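Local coordinates for protein aminotransferase (Neisseria meningitidis Z2491, PDB 3JTX) that probably catalyses the pyridoxal-phosphate-dependent transfer of amino groups from an amino acid to a keto acid, at residues F105-T110 against K236-T241; P40-P45 against Q304-R309; P156-I161 against W190-D195. One frame throughout, in Å; residues are numbered along the deposited sequence.

Overall arrangement
Starting from the N terminus, the loop 40-45 comes first, and contact 2 pairs it with helix 294-314 some 260 residues later, closing the widest loop of the three. Contact 1 is nested inside, bringing helix 100-111 back to strand 237-242 of the central sheet. Nested again within contact 1 lies contact 3, which joins the connection after strand 143-148 to helix 187-200. Contacts 1 and 3 meet through the strand: Leu-237 CD2 lies 3.6 Å from Phe-194 CE1, while Leu-238 and Phe-240 point to the other face and helix 100-111. Contact 2 stands apart, its centre about 29 Å from that of contact 1.

Contact 1. Residues F105-T110 against K236-T241; sequences FSFVQT and KLLMFT
Phe-107 is the one residue of 105-110 that reaches the strand, where Leu-238 and Phe-240 receive it. Along the helix, Phe-105 comes first and faces the other way, toward helix 131-139 and Tyr-270 of the second subunit. Its carbonyl oxygen takes both the backbone N and the side-chain NE2 of Gln-109, and that NE2 also rides 3.6 Å above the centre of the Phe-105 ring. Ser-106 turns its OG back to Glu-102 O. At Phe-107 the ring swings out with CG anti to the backbone N (chi1 -171°). Leu-238 CD1 settles over one face in a CH-pi contact, 3.6 Å from the ring centroid but displaced toward the rim, so that the Phe-107 CZ to Leu-238 CD1 approach is a tight 3.3 Å. Phe-240 crosses at about a right angle and offers its ring edge, CZ lying 4.1 Å from Phe-107 CB. This is a helix packed on the seven-stranded mixed sheet of the fold type I PLP enzymes, in which strand 255-259 alone runs against its neighbours; strand 237-242 leads on to Lys-245, the lysine that carries the cofactor. Phe-267 of helix 261-274 meets the Phe-107 ring edge-to-face, and Ile-203 also touches it. Past Val-108, which packs on Ala-136, Thr-110 OG1 donates to Phe-107 O at 2.7 Å, in the carbonyl plane and on a lone pair.

Contact 2. Residues P40-P45 against Q304-R309; sequences PKHPTP and QEKFER
His-42 and Lys-306 reach for each other from opposite directions and meet in a single hydrogen bond, Lys-306 NZ to His-42 NE2 at 2.8 Å. The amine donates to NE2 at the imidazole edge, tilted 16° from the ring plane; Lys-306 CE follows in that plane, 3.6 Å from His-42 NE2. A bend at chi3 (-148°) in an otherwise extended lysine chain sets the amine there. The same NZ also donates to Leu-377 O and Ala-379 O, in the connection between strand 372-376 and helix 381-394, so three good bonds grip a buried ammonium whose charge is probably stabilised by these acceptors. One shell out, at the other ring nitrogen, His-42 ND1 is bonded to Asn-299 OD1, and the two bonds together probably hold the ring's rotation; the Tyr-303 ring lies against it. Asn-299, Tyr-303 and Lys-306 all belong to helix 294-314. On the same helix, Gln-304 NE2 reaches Glu-308 OE2 at 2.7 Å, one turn along. The arrangement fits the class I and II aminotransferase fold, in which the N-terminal segment folds back onto the C-terminal part of the chain.

Contact 3. Residues P156-I161 against W190-D195; sequences PDWRSI and WKEVFD
Trp-158 is the residue of 156-161 that meets 190-195, through Val-193 and Glu-192. The apolar part is a methyl over an indole: Val-193 CG2 stands 4.0 Å from Trp-158 CZ2, over one face toward the rim. Val-193 has a second conformer, so this touch is tentative. Pro-156 CB takes the opposite face of the indole, 3.7 Å above its plane, and Trp-166 of helix 163-167 packs against the same side chain. At the indole edge the contact turns polar. Glu-192, extended beyond CG, brings CD to 3.7 Å from Trp-158 CD1, with its carboxylate plane 79° from that of the ring. A water completes the link, accepting from the backbone N of Trp-158 at 3.1 Å and donating to Glu-192 OE2 at 2.7 Å. Charge pairing stays within each segment: Arg-159 NH1 with Asp-157 OD1 at 2.7 Å, and a long Lys-191 to Asp-195 pair on the helix. Ser-160 OG donates to Asp-157 O. The helix belongs to the beta-alpha-beta crossover between strands 169-175 and 203-207. Glu-192 OE2 lies equally far, 6.4 Å, from Arg-159 NH1 and Asp-157 OD1, so their influences probably offset, leaving indole packing and the water bridge to join the segments.

Contact 1. Residues F105-T110 against K236-T241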
loop_
_atom_site.group_PDB
_atom_site.type_symbol
_atom_site.label_atom_id
_atom_site.label_comp_id
_atom_site.label_asym_id
_atom_site.label_seq_id
_atom_site.Cartn_x
_atom_site.Cartn_y
_atom_site.Cartn_z
ATOM N N PHE A 105 -5.098 -7.790 3.115
ATOM C CA PHE A 105 -4.234 -8.549 2.210
ATOM C C PHE A 105 -2.863 -8.813 2.821
ATOM O O PHE A 105 -2.399 -9.961 2.884
ATOM C CB PHE A 105 -4.071 -7.829 0.862
ATOM C CG PHE A 105 -3.219 -8.605 -0.118
ATOM C CD1 PHE A 105 -3.791 -9.546 -0.952
ATOM C CD2 PHE A 105 -1.844 -8.417 -0.170
ATOM C CE1 PHE A 105 -3.006 -10.301 -1.849
ATOM C CE2 PHE A 105 -1.043 -9.157 -1.074
ATOM C CZ PHE A 105 -1.636 -10.110 -1.898
ATOM N N SER A 106 -2.200 -7.749 3.276
ATOM C CA SER A 106 -0.863 -7.898 3.834
ATOM C C SER A 106 -0.857 -8.719 5.127
ATOM O O SER A 106 0.043 -9.542 5.328
ATOM C CB SER A 106 -0.191 -6.538 4.049
ATOM O OG SER A 106 -0.956 -5.703 4.885
ATOM N N PHE A 107 -1.855 -8.542 5.989
ATOM C CA PHE A 107 -1.886 -9.332 7.205
ATOM C C PHE A 107 -1.951 -10.832 6.893
ATOM O O PHE A 107 -1.209 -11.631 7.457
ATOM C CB PHE A 107 -3.007 -8.920 8.171
ATOM C CG PHE A 107 -2.883 -9.604 9.495
ATOM C CD1 PHE A 107 -1.851 -9.260 10.364
ATOM C CD2 PHE A 107 -3.725 -10.650 9.842
ATOM C CE1 PHE A 107 -1.661 -9.931 11.560
ATOM C CE2 PHE A 107 -3.546 -11.328 11.055
ATOM C CZ PHE A 107 -2.527 -10.974 11.905
ATOM N N VAL A 108 -2.807 -11.197 5.954
ATOM C CA VAL A 108 -2.917 -12.588 5.511
ATOM C C VAL A 108 -1.574 -13.121 4.991
ATOM O O VAL A 108 -1.150 -14.239 5.362
ATOM C CB VAL A 108 -4.033 -12.742 4.459
ATOM C CG1 VAL A 108 -3.983 -14.130 3.784
ATOM C CG2 VAL A 108 -5.379 -12.495 5.121
ATOM N N GLN A 109 -0.869 -12.325 4.184
ATOM C CA GLN A 109 0.433 -12.792 3.671
ATOM C C GLN A 109 1.384 -13.166 4.821
ATOM O O GLN A 109 2.071 -14.193 4.735
ATOM C CB GLN A 109 1.122 -11.771 2.750
ATOM C CG GLN A 109 0.310 -11.284 1.568
ATOM C CD GLN A 109 -0.455 -12.382 0.852
ATOM O OE1 GLN A 109 0.140 -13.251 0.200
ATOM N NE2 GLN A 109 -1.789 -12.353 0.964
ATOM N N THR A 110 1.405 -12.366 5.887
ATOM C CA THR A 110 2.272 -12.635 7.041
ATOM C C THR A 110 1.858 -13.885 7.839
ATOM O O THR A 110 2.692 -14.533 8.482
ATOM C CB THR A 110 2.310 -11.454 8.034
ATOM O OG1 THR A 110 1.096 -11.422 8.802
ATOM C CG2 THR A 110 2.498 -10.108 7.315
ATOM N N LYS A 236 -4.869 -12.759 19.833
ATOM C CA LYS A 236 -5.191 -13.309 18.517
ATOM C C LYS A 236 -6.484 -12.732 17.893
ATOM O O LYS A 236 -7.135 -13.403 17.086
ATOM C CB LYS A 236 -5.241 -14.835 18.575
ATOM C CG LYS A 236 -3.882 -15.499 18.882
ATOM C CD LYS A 236 -3.949 -17.012 18.721
ATOM C CE LYS A 236 -2.559 -17.628 18.892
ATOM N NZ LYS A 236 -2.611 -19.118 18.918
ATOM N N LEU A 237 -6.849 -11.511 18.291
ATOM C CA LEU A 237 -7.997 -10.775 17.733
ATOM C C LEU A 237 -7.520 -9.492 17.093
ATOM O O LEU A 237 -6.753 -8.756 17.698
ATOM C CB LEU A 237 -8.995 -10.373 18.822
ATOM C CG LEU A 237 -9.627 -11.435 19.704
ATOM C CD1 LEU A 237 -10.672 -10.767 20.619
ATOM C CD2 LEU A 237 -10.266 -12.534 18.846
ATOM N N LEU A 238 -7.983 -9.223 15.877
ATOM C CA LEU A 238 -7.724 -7.964 15.206
ATOM C C LEU A 238 -9.002 -7.513 14.511
ATOM O O LEU A 238 -9.617 -8.288 13.789
ATOM C CB LEU A 238 -6.626 -8.116 14.169
ATOM C CG LEU A 238 -5.189 -8.334 14.664
ATOM C CD1 LEU A 238 -4.318 -8.653 13.445
ATOM C CD2 LEU A 238 -4.644 -7.111 15.450
HETATM N N MSE A 239 -9.400 -6.265 14.745
HETATM C CA MSE A 239 -10.464 -5.653 13.974
HETATM C C MSE A 239 -9.855 -4.791 12.871
HETATM O O MSE A 239 -8.831 -4.141 13.069
HETATM C CB MSE A 239 -11.350 -4.795 14.880
HETATM C CG MSE A 239 -10.679 -3.534 15.335
HETATM SE SE MSE A 239 -11.807 -2.250 16.255
HETATM C CE MSE A 239 -12.914 -1.608 14.974
ATOM N N PHE A 240 -10.495 -4.793 11.706
ATOM C CA PHE A 240 -10.086 -3.993 10.568
ATOM C C PHE A 240 -11.237 -3.056 10.257
ATOM O O PHE A 240 -12.394 -3.500 10.100
ATOM C CB PHE A 240 -9.818 -4.902 9.357
ATOM C CG PHE A 240 -8.631 -5.757 9.507
ATOM C CD1 PHE A 240 -8.674 -6.915 10.281
ATOM C CD2 PHE A 240 -7.437 -5.415 8.878
ATOM C CE1 PHE A 240 -7.582 -7.699 10.427
ATOM C CE2 PHE A 240 -6.314 -6.215 9.023
ATOM C CZ PHE A 240 -6.383 -7.363 9.802
ATOM N N THR A 241 -10.965 -1.757 10.217
ATOM C CA THR A 241 -11.988 -0.829 9.806
ATOM C C THR A 241 -11.462 0.304 8.948
ATOM O O THR A 241 -10.263 0.380 8.676
ATOM C CB THR A 241 -12.835 -0.335 10.982
ATOM O OG1 THR A 241 -14.028 0.256 10.454
ATOM C CG2 THR A 241 -12.071 0.673 11.877
#

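Contact 2. Residues P40-P45 against Q304-R309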
loop_
_atom_site.group_PDB
_atom_site.type_symbol
_atom_site.label_atom_id
_atom_site.label_comp_id
_atom_site.label_asym_id
_atom_site.label_seq_id
_atom_site.Cartn_x
_atom_site.Cartn_y
_atom_site.Cartn_z
ATOM N N PRO A 40 -20.189 3.531 -1.809
ATOM C CA PRO A 40 -21.076 4.647 -1.499
ATOM C C PRO A 40 -21.093 5.699 -2.598
ATOM O O PRO A 40 -20.182 5.737 -3.436
ATOM C CB PRO A 40 -20.484 5.227 -0.208
ATOM C CG PRO A 40 -19.033 4.858 -0.259
ATOM C CD PRO A 40 -18.975 3.539 -0.971
ATOM N N LYS A 41 -22.135 6.529 -2.582
ATOM C CA LYS A 41 -22.311 7.616 -3.543
ATOM C C LYS A 41 -22.660 8.947 -2.870
ATOM O O LYS A 41 -23.044 9.895 -3.548
ATOM C CB LYS A 41 -23.401 7.249 -4.563
ATOM C CG LYS A 41 -23.011 6.122 -5.509
ATOM C CD LYS A 41 -23.761 6.202 -6.846
ATOM N N HIS A 42 -22.539 9.033 -1.543
ATOM C CA HIS A 42 -22.784 10.281 -0.845
ATOM C C HIS A 42 -21.495 11.104 -0.860
ATOM O O HIS A 42 -20.402 10.543 -0.897
ATOM C CB HIS A 42 -23.230 10.044 0.602
ATOM C CG HIS A 42 -24.489 9.240 0.724
ATOM N ND1 HIS A 42 -24.823 8.551 1.870
ATOM C CD2 HIS A 42 -25.490 9.006 -0.160
ATOM C CE1 HIS A 42 -25.977 7.931 1.687
ATOM N NE2 HIS A 42 -26.404 8.192 0.465
ATOM N N PRO A 43 -21.624 12.439 -0.820
ATOM C CA PRO A 43 -20.447 13.303 -0.951
ATOM C C PRO A 43 -19.555 13.366 0.302
ATOM O O PRO A 43 -20.010 13.140 1.432
ATOM C CB PRO A 43 -21.044 14.686 -1.243
ATOM C CG PRO A 43 -22.433 14.653 -0.684
ATOM C CD PRO A 43 -22.878 13.205 -0.673
ATOM N N THR A 44 -18.286 13.687 0.068
ATOM C CA THR A 44 -17.297 13.873 1.125
ATOM C C THR A 44 -17.621 15.107 1.957
ATOM O O THR A 44 -17.913 16.157 1.403
ATOM C CB THR A 44 -15.895 14.011 0.505
ATOM O OG1 THR A 44 -15.591 12.809 -0.224
ATOM C CG2 THR A 44 -14.831 14.249 1.578
ATOM N N PRO A 45 -17.571 14.988 3.292
ATOM C CA PRO A 45 -17.834 16.132 4.170
ATOM C C PRO A 45 -16.697 17.137 4.244
ATOM O O PRO A 45 -15.532 16.767 4.199
ATOM C CB PRO A 45 -18.014 15.483 5.543
ATOM C CG PRO A 45 -17.271 14.226 5.474
ATOM C CD PRO A 45 -17.308 13.760 4.058
ATOM N N GLN A 304 -31.048 5.505 6.561
ATOM C CA GLN A 304 -32.278 5.249 7.313
ATOM C C GLN A 304 -33.532 5.629 6.511
ATOM O O GLN A 304 -34.489 4.850 6.434
ATOM C CB GLN A 304 -32.240 6.023 8.640
ATOM C CG GLN A 304 -33.534 6.041 9.447
ATOM C CD GLN A 304 -33.673 4.892 10.440
ATOM O OE1 GLN A 304 -32.724 4.525 11.137
ATOM N NE2 GLN A 304 -34.882 4.345 10.531
ATOM N N GLU A 305 -33.519 6.819 5.916
ATOM C CA GLU A 305 -34.667 7.308 5.148
ATOM C C GLU A 305 -34.935 6.362 3.981
ATOM O O GLU A 305 -36.063 5.955 3.745
ATOM C CB GLU A 305 -34.384 8.728 4.647
ATOM C CG GLU A 305 -35.510 9.359 3.854
ATOM C CD GLU A 305 -35.153 10.732 3.270
ATOM O OE1 GLU A 305 -33.950 11.107 3.253
ATOM O OE2 GLU A 305 -36.091 11.420 2.806
ATOM N N LYS A 306 -33.880 5.972 3.270
ATOM C CA LYS A 306 -34.044 5.066 2.141
ATOM C C LYS A 306 -34.696 3.737 2.554
ATOM O O LYS A 306 -35.651 3.288 1.921
ATOM C CB LYS A 306 -32.691 4.775 1.474
ATOM C CG LYS A 306 -32.022 5.997 0.851
ATOM C CD LYS A 306 -30.691 5.635 0.211
ATOM C CE LYS A 306 -29.675 6.772 0.280
ATOM N NZ LYS A 306 -28.417 6.392 -0.436
ATOM N N PHE A 307 -34.160 3.105 3.600
ATOM C CA PHE A 307 -34.654 1.802 4.054
ATOM C C PHE A 307 -36.081 1.900 4.597
ATOM O O PHE A 307 -36.891 1.011 4.357
ATOM C CB PHE A 307 -33.741 1.203 5.125
ATOM C CG PHE A 307 -32.571 0.444 4.570
ATOM C CD1 PHE A 307 -32.679 -0.906 4.283
ATOM C CD2 PHE A 307 -31.373 1.077 4.337
ATOM C CE1 PHE A 307 -31.606 -1.612 3.775
ATOM C CE2 PHE A 307 -30.287 0.385 3.834
ATOM C CZ PHE A 307 -30.406 -0.973 3.551
ATOM N N GLU A 308 -36.364 2.976 5.338
ATOM C CA GLU A 308 -37.680 3.217 5.898
ATOM C C GLU A 308 -38.772 3.195 4.838
ATOM O O GLU A 308 -39.873 2.743 5.106
ATOM C CB GLU A 308 -37.728 4.575 6.604
ATOM C CG GLU A 308 -37.339 4.513 8.037
ATOM C CD GLU A 308 -37.266 5.886 8.690
ATOM O OE1 GLU A 308 -37.507 6.913 7.999
ATOM O OE2 GLU A 308 -36.950 5.922 9.899
ATOM N N ARG A 309 -38.454 3.691 3.643
ATOM C CA ARG A 309 -39.415 3.773 2.552
ATOM C C ARG A 309 -39.389 2.535 1.651
ATOM O O ARG A 309 -40.443 2.059 1.224
ATOM C CB ARG A 309 -39.161 5.043 1.748
ATOM C CG ARG A 309 -39.297 6.303 2.607
ATOM C CD ARG A 309 -39.120 7.588 1.816
ATOM N NE ARG A 309 -40.135 7.736 0.770
ATOM C CZ ARG A 309 -40.088 8.626 -0.226
ATOM N NH1 ARG A 309 -39.085 9.498 -0.322
ATOM N NH2 ARG A 309 -41.061 8.644 -1.131
#

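Contact 3. Residues P156-I161 against W190-D195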
loop_
_atom_site.group_PDB
_atom_site.type_symbol
_atom_site.label_atom_id
_atom_site.label_comp_id
_atom_site.label_asym_id
_atom_site.label_seq_id
_atom_site.Cartn_x
_atom_site.Cartn_y
_atom_site.Cartn_z
ATOM N N PRO A 156 -22.417 -17.533 10.107
ATOM C CA PRO A 156 -21.611 -18.627 9.544
ATOM C C PRO A 156 -21.864 -19.982 10.202
ATOM O O PRO A 156 -21.977 -20.051 11.417
ATOM C CB PRO A 156 -20.164 -18.192 9.820
ATOM C CG PRO A 156 -20.232 -16.750 10.201
ATOM C CD PRO A 156 -21.579 -16.532 10.791
ATOM N N ASP A 157 -21.938 -21.039 9.391
ATOM C CA ASP A 157 -22.114 -22.407 9.874
ATOM C C ASP A 157 -20.756 -23.092 10.010
ATOM O O ASP A 157 -20.258 -23.736 9.082
ATOM C CB ASP A 157 -23.019 -23.201 8.928
ATOM C CG ASP A 157 -23.393 -24.568 9.478
ATOM O OD1 ASP A 157 -22.858 -24.981 10.524
ATOM O OD2 ASP A 157 -24.239 -25.235 8.858
ATOM N N TRP A 158 -20.171 -22.961 11.192
ATOM C CA TRP A 158 -18.805 -23.436 11.425
ATOM C C TRP A 158 -18.671 -24.960 11.422
ATOM O O TRP A 158 -17.584 -25.467 11.170
ATOM C CB TRP A 158 -18.268 -22.902 12.747
ATOM C CG TRP A 158 -18.324 -21.410 12.906
ATOM C CD1 TRP A 158 -19.115 -20.719 13.764
ATOM C CD2 TRP A 158 -17.544 -20.429 12.202
ATOM N NE1 TRP A 158 -18.893 -19.368 13.636
ATOM C CE2 TRP A 158 -17.923 -19.166 12.693
ATOM C CE3 TRP A 158 -16.561 -20.498 11.212
ATOM C CZ2 TRP A 158 -17.361 -17.976 12.222
ATOM C CZ3 TRP A 158 -15.994 -19.313 10.753
ATOM C CH2 TRP A 158 -16.401 -18.071 11.256
ATOM N N ARG A 159 -19.763 -25.689 11.664
ATOM C CA ARG A 159 -19.666 -27.138 11.837
ATOM C C ARG A 159 -19.482 -27.865 10.505
ATOM O O ARG A 159 -19.108 -29.030 10.492
ATOM C CB ARG A 159 -20.864 -27.693 12.621
ATOM C CG ARG A 159 -22.125 -27.913 11.801
ATOM C CD ARG A 159 -23.319 -28.277 12.683
ATOM N NE ARG A 159 -24.568 -28.223 11.920
ATOM C CZ ARG A 159 -25.258 -27.114 11.647
ATOM N NH1 ARG A 159 -24.848 -25.929 12.079
ATOM N NH2 ARG A 159 -26.380 -27.194 10.939
ATOM N N SER A 160 -19.727 -27.172 9.394
ATOM C CA SER A 160 -19.405 -27.697 8.066
ATOM C C SER A 160 -17.895 -27.757 7.798
ATOM O O SER A 160 -17.470 -28.363 6.813
ATOM C CB SER A 160 -20.060 -26.832 6.991
ATOM O OG SER A 160 -19.654 -25.475 7.108
ATOM N N ILE A 161 -17.085 -27.126 8.646
ATOM C CA ILE A 161 -15.637 -27.230 8.525
ATOM C C ILE A 161 -15.202 -28.448 9.349
ATOM O O ILE A 161 -15.547 -28.554 10.517
ATOM C CB ILE A 161 -14.915 -25.951 9.028
ATOM C CG1 ILE A 161 -15.475 -24.681 8.364
ATOM C CG2 ILE A 161 -13.407 -26.072 8.817
ATOM C CD1 ILE A 161 -15.226 -24.579 6.900
ATOM N N TRP A 190 -20.295 -14.797 18.399
ATOM C CA TRP A 190 -18.933 -14.498 18.863
ATOM C C TRP A 190 -18.424 -15.538 19.870
ATOM O O TRP A 190 -17.278 -15.991 19.779
ATOM C CB TRP A 190 -18.829 -13.072 19.436
ATOM C CG TRP A 190 -18.617 -12.074 18.373
ATOM C CD1 TRP A 190 -19.470 -11.087 17.979
ATOM C CD2 TRP A 190 -17.491 -12.005 17.500
ATOM N NE1 TRP A 190 -18.920 -10.370 16.945
ATOM C CE2 TRP A 190 -17.707 -10.922 16.626
ATOM C CE3 TRP A 190 -16.311 -12.749 17.378
ATOM C CZ2 TRP A 190 -16.789 -10.568 15.645
ATOM C CZ3 TRP A 190 -15.393 -12.378 16.415
ATOM C CH2 TRP A 190 -15.645 -11.313 15.554
ATOM N N LYS A 191 -19.254 -15.914 20.829
ATOM C CA LYS A 191 -18.870 -16.956 21.766
ATOM C C LYS A 191 -18.469 -18.246 21.045
ATOM O O LYS A 191 -17.487 -18.884 21.407
ATOM C CB LYS A 191 -19.984 -17.247 22.778
ATOM C CG LYS A 191 -19.625 -18.441 23.675
ATOM C CD LYS A 191 -20.587 -18.683 24.799
ATOM C CE LYS A 191 -20.227 -19.990 25.538
ATOM N NZ LYS A 191 -18.886 -19.866 26.214
ATOM N N GLU A 192 -19.237 -18.637 20.038
ATOM C CA GLU A 192 -18.919 -19.846 19.285
ATOM C C GLU A 192 -17.537 -19.789 18.627
ATOM O O GLU A 192 -16.753 -20.740 18.747
ATOM C CB GLU A 192 -19.989 -20.124 18.234
ATOM C CG GLU A 192 -19.856 -21.494 17.594
ATOM C CD GLU A 192 -21.033 -21.882 16.705
ATOM O OE1 GLU A 192 -21.866 -21.015 16.352
ATOM O OE2 GLU A 192 -21.094 -23.076 16.335
ATOM N N VAL A 193 -17.238 -18.686 17.941
ATOM C CA VAL A 193 -15.958 -18.595 17.255
ATOM C C VAL A 193 -14.809 -18.459 18.264
ATOM O O VAL A 193 -13.727 -19.007 18.037
ATOM C CB VAL A 193 -15.937 -17.508 16.148
ATOM C CG1 VAL A 193 -15.949 -16.092 16.724
ATOM C CG2 VAL A 193 -14.728 -17.736 15.218
ATOM N N PHE A 194 -15.055 -17.789 19.390
ATOM C CA PHE A 194 -14.057 -17.694 20.444
ATOM C C PHE A 194 -13.733 -19.084 21.020
ATOM O O PHE A 194 -12.569 -19.399 21.274
ATOM C CB PHE A 194 -14.507 -16.744 21.567
ATOM C CG PHE A 194 -14.495 -15.268 21.197
ATOM C CD1 PHE A 194 -13.563 -14.737 20.304
ATOM C CD2 PHE A 194 -15.390 -14.393 21.800
ATOM C CE1 PHE A 194 -13.560 -13.396 20.002
ATOM C CE2 PHE A 194 -15.388 -13.048 21.490
ATOM C CZ PHE A 194 -14.485 -12.548 20.607
ATOM N N ASP A 195 -14.756 -19.902 21.240
ATOM C CA ASP A 195 -14.538 -21.249 21.742
ATOM C C ASP A 195 -13.734 -22.077 20.721
ATOM O O ASP A 195 -12.828 -22.822 21.104
ATOM C CB ASP A 195 -15.863 -21.923 22.103
ATOM C CG ASP A 195 -16.526 -21.315 23.372
ATOM O OD1 ASP A 195 -15.838 -20.701 24.203
ATOM O OD2 ASP A 195 -17.744 -21.457 23.546
HETATM O O HOH W 1 -21.991 -23.088 13.744
#